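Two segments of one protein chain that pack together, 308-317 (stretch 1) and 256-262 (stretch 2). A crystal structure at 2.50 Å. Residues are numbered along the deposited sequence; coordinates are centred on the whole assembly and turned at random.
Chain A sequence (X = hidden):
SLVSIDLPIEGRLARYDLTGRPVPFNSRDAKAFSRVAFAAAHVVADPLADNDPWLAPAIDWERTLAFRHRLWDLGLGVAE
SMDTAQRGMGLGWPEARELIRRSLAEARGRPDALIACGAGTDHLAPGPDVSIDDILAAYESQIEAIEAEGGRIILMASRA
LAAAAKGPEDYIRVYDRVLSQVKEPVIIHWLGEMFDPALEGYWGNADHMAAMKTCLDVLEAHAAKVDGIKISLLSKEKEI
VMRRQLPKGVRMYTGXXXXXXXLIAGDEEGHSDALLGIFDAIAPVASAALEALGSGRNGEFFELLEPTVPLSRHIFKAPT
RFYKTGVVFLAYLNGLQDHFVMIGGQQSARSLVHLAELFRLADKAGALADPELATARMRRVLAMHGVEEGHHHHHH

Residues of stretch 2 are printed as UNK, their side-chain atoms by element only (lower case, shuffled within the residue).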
# COMPACT_ATOMS: atom_id res chain seq x y z
N THR A 308 -0.56 -7.40 -15.28
CA THR A 308 -1.16 -6.91 -14.05
C THR A 308 -1.43 -5.42 -14.13
O THR A 308 -2.37 -4.92 -13.51
CB THR A 308 -0.25 -7.18 -12.84
OG1 THR A 308 0.90 -6.32 -12.92
CG2 THR A 308 0.18 -8.65 -12.79
N VAL A 309 -0.61 -4.70 -14.89
CA VAL A 309 -0.67 -3.25 -14.95
C VAL A 309 -2.08 -2.72 -15.30
O VAL A 309 -2.57 -1.80 -14.63
CB VAL A 309 0.43 -2.68 -15.88
CG1 VAL A 309 0.21 -1.19 -16.17
CG2 VAL A 309 1.81 -2.93 -15.28
N PRO A 310 -2.75 -3.31 -16.31
CA PRO A 310 -4.10 -2.82 -16.56
C PRO A 310 -5.02 -3.05 -15.36
O PRO A 310 -5.80 -2.18 -15.02
CB PRO A 310 -4.57 -3.63 -17.78
CG PRO A 310 -3.31 -4.01 -18.47
CD PRO A 310 -2.29 -4.22 -17.38
N LEU A 311 -4.91 -4.22 -14.72
CA LEU A 311 -5.67 -4.55 -13.53
C LEU A 311 -5.42 -3.52 -12.45
O LEU A 311 -6.36 -2.99 -11.85
CB LEU A 311 -5.29 -5.95 -13.04
CG LEU A 311 -5.66 -6.29 -11.59
CD1 LEU A 311 -7.17 -6.45 -11.41
CD2 LEU A 311 -4.91 -7.54 -11.15
N SER A 312 -4.16 -3.21 -12.21
CA SER A 312 -3.81 -2.19 -11.25
C SER A 312 -4.42 -0.80 -11.54
O SER A 312 -4.98 -0.16 -10.66
CB SER A 312 -2.29 -2.08 -11.15
OG SER A 312 -1.98 -1.42 -9.94
N ARG A 313 -4.27 -0.32 -12.77
CA ARG A 313 -4.82 0.97 -13.14
C ARG A 313 -6.32 1.00 -12.92
O ARG A 313 -6.88 2.04 -12.55
CB ARG A 313 -4.47 1.29 -14.58
CG ARG A 313 -2.98 1.52 -14.73
CD ARG A 313 -2.52 1.58 -16.17
NE ARG A 313 -1.12 2.00 -16.16
CZ ARG A 313 -0.38 2.21 -17.24
NH1 ARG A 313 -0.89 2.05 -18.45
NH2 ARG A 313 0.88 2.58 -17.09
N HIS A 314 -6.97 -0.14 -13.10
CA HIS A 314 -8.40 -0.26 -12.87
C HIS A 314 -8.73 -0.19 -11.40
O HIS A 314 -9.63 0.55 -10.99
CB HIS A 314 -8.95 -1.53 -13.51
CG HIS A 314 -10.41 -1.78 -13.21
ND1 HIS A 314 -11.40 -1.16 -13.89
CD2 HIS A 314 -11.03 -2.61 -12.27
CE1 HIS A 314 -12.60 -1.57 -13.41
NE2 HIS A 314 -12.37 -2.46 -12.42
N ILE A 315 -7.99 -0.94 -10.59
CA ILE A 315 -8.17 -0.95 -9.15
C ILE A 315 -7.97 0.43 -8.54
O ILE A 315 -8.71 0.82 -7.61
CB ILE A 315 -7.27 -1.99 -8.46
CG1 ILE A 315 -7.75 -3.41 -8.81
CG2 ILE A 315 -7.28 -1.78 -6.94
CD1 ILE A 315 -6.84 -4.53 -8.33
N PHE A 316 -7.00 1.18 -9.07
CA PHE A 316 -6.68 2.51 -8.54
C PHE A 316 -7.33 3.66 -9.30
O PHE A 316 -6.92 4.81 -9.15
CB PHE A 316 -5.17 2.72 -8.50
CG PHE A 316 -4.49 1.96 -7.40
CD1 PHE A 316 -4.33 0.58 -7.49
CD2 PHE A 316 -3.98 2.63 -6.30
CE1 PHE A 316 -3.69 -0.12 -6.48
CE2 PHE A 316 -3.35 1.94 -5.29
CZ PHE A 316 -3.20 0.56 -5.38
N LYS A 317 -8.34 3.37 -10.11
CA LYS A 317 -8.93 4.43 -10.90
C LYS A 317 -9.74 5.43 -10.08
O LYS A 317 -10.19 5.12 -8.96
CB LYS A 317 -9.72 3.88 -12.08
CG LYS A 317 -11.16 3.52 -11.83
CD LYS A 317 -11.64 2.87 -13.10
CE LYS A 317 -13.03 3.34 -13.48
NZ LYS A 317 -13.32 2.86 -14.86
N UNK A 256 3.86 4.26 -6.82
CA UNK A 256 3.11 4.47 -8.04
C UNK A 256 2.52 3.15 -8.54
O UNK A 256 3.18 2.40 -9.26
c UNK A 256 4.04 5.10 -9.09
c UNK A 256 3.30 5.68 -10.27
o UNK A 256 2.33 5.05 -10.73
o UNK A 256 3.72 6.76 -10.76
N UNK A 257 1.27 2.89 -8.16
CA UNK A 257 0.57 1.68 -8.60
C UNK A 257 0.10 1.72 -10.06
O UNK A 257 -0.49 0.75 -10.55
c UNK A 257 -0.62 1.39 -7.67
o UNK A 257 0.24 0.14 -5.80
o UNK A 257 -0.36 2.21 -5.43
c UNK A 257 -0.21 1.24 -6.19
N UNK A 258 0.34 2.83 -10.76
CA UNK A 258 0.03 2.93 -12.20
C UNK A 258 1.22 2.55 -13.07
O UNK A 258 1.05 2.11 -14.21
c UNK A 258 -3.94 4.99 -13.71
c UNK A 258 -3.94 4.76 -11.31
c UNK A 258 -4.63 4.98 -12.50
c UNK A 258 -0.40 4.35 -12.55
c UNK A 258 -2.57 4.78 -13.72
c UNK A 258 -1.88 4.56 -12.53
c UNK A 258 -2.58 4.56 -11.33
N UNK A 259 2.43 2.71 -12.52
CA UNK A 259 3.68 2.69 -13.28
C UNK A 259 4.83 1.86 -12.72
O UNK A 259 5.96 1.95 -13.21
o UNK A 259 2.91 4.52 -15.44
c UNK A 259 3.18 4.90 -14.30
c UNK A 259 4.13 4.12 -13.45
n UNK A 259 2.63 5.98 -13.76
N UNK A 260 4.52 1.05 -11.70
CA UNK A 260 5.50 0.22 -10.99
C UNK A 260 6.43 -0.65 -11.85
O UNK A 260 7.64 -0.72 -11.58
c UNK A 260 2.90 -3.71 -11.19
c UNK A 260 2.39 -1.02 -10.67
o UNK A 260 0.63 -4.02 -11.90
c UNK A 260 4.79 -0.63 -9.93
c UNK A 260 3.68 -1.52 -10.46
c UNK A 260 1.37 -1.84 -11.15
c UNK A 260 3.91 -2.88 -10.71
c UNK A 260 1.63 -3.19 -11.42
N UNK A 261 5.90 -1.32 -12.87
CA UNK A 261 6.74 -2.19 -13.70
C UNK A 261 7.88 -1.40 -14.36
O UNK A 261 9.04 -1.80 -14.25
c UNK A 261 5.90 -2.92 -14.74
N UNK A 262 7.53 -0.28 -15.01
CA UNK A 262 8.48 0.61 -15.67
C UNK A 262 9.51 1.16 -14.70
O UNK A 262 10.71 1.21 -15.01
c UNK A 262 8.07 3.99 -17.63
c UNK A 262 8.71 2.68 -17.16
o UNK A 262 8.81 5.00 -17.77
o UNK A 262 6.84 4.01 -17.87
c UNK A 262 7.77 1.77 -16.38

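Position 256 carries two side-chain carbons, the second bearing two oxygens: a short carboxylate, reaching nothing on stretch 1. The atoms give Asp-256. Its work is local, for Asp-256 OD1 accepts a hydrogen bond from the backbone N of position 258 at 3.0 Å, tying 256 to 258 within the stretch.

Position 257 has the same inventory, two carbons and a terminal pair of oxygens, but its CA-to-CB bond points toward the helix. CB sits 3.5 Å from the centroid of the Phe-316 ring, 8° off the ring normal, so a methylene lies squarely over the aromatic face. This is Asp-257. Its OD2 comes within 3.0 Å of Phe-316 CE2, and both carboxylate oxygens are hydrogen-bonded elsewhere in the structure. Its backbone O accepts a hydrogen bond from Ser-312 OG at 2.7 Å.

Position 258 shows one carbon followed by a ring of six carbons with no heteroatom. The ring lies against Arg-313, whose CA is 4.2 Å from its centroid and over its face, and a ring carbon approaches Phe-316 CB. This is Phe-258, with CE1 3.7 Å from Phe-316 CB and the largest area covered by the other stretch.

Position 259 holds two carbons, the second with one oxygen and one nitrogen, a carboxamide. The oxygen lies at the edge of the Arg-313 guanidinium, near its plane. This is Asn-259; its OD1 takes a weak hydrogen bond from Arg-313 NH2 at 3.3 Å. It stands just before the helix that begins at 260, though its side chain makes no capping bond.

Position 260 has one carbon, a six-carbon ring and an oxygen on that ring, which reaches Thr-308. It is Tyr-260, whose OH donates to Thr-308 OG1 at 2.5 Å. Val-309 CG2 packs 3.9 Å from its CZ.

Position 261 offers a single carbon, CB, 4.1 Å from Val-309 CG2: Ala-261.

Position 262 has three carbons, the third carrying two oxygens. It is Glu-262, with no contact to stretch 1.

The contact works by letting a turn dock its backbone onto a helix. The carbonyl of Asp-257 meets Ser-312, while Phe-258 O receives both Arg-313 NE and NH2, each at 2.9 Å, so one arginine clasps one carbonyl from the edge of its guanidinium. Tyr-260 adds a hydroxyl bond at Thr-308. The stacking of CH groups on rings is reciprocal: each stretch offers a ring face to an aliphatic carbon of the other, Phe-258 to Arg-313 CA and Phe-316 to Asp-257 CB, beside hydrogen bonds to two consecutive carbonyls.

Stretch 2 (256-262) DDFNYAE
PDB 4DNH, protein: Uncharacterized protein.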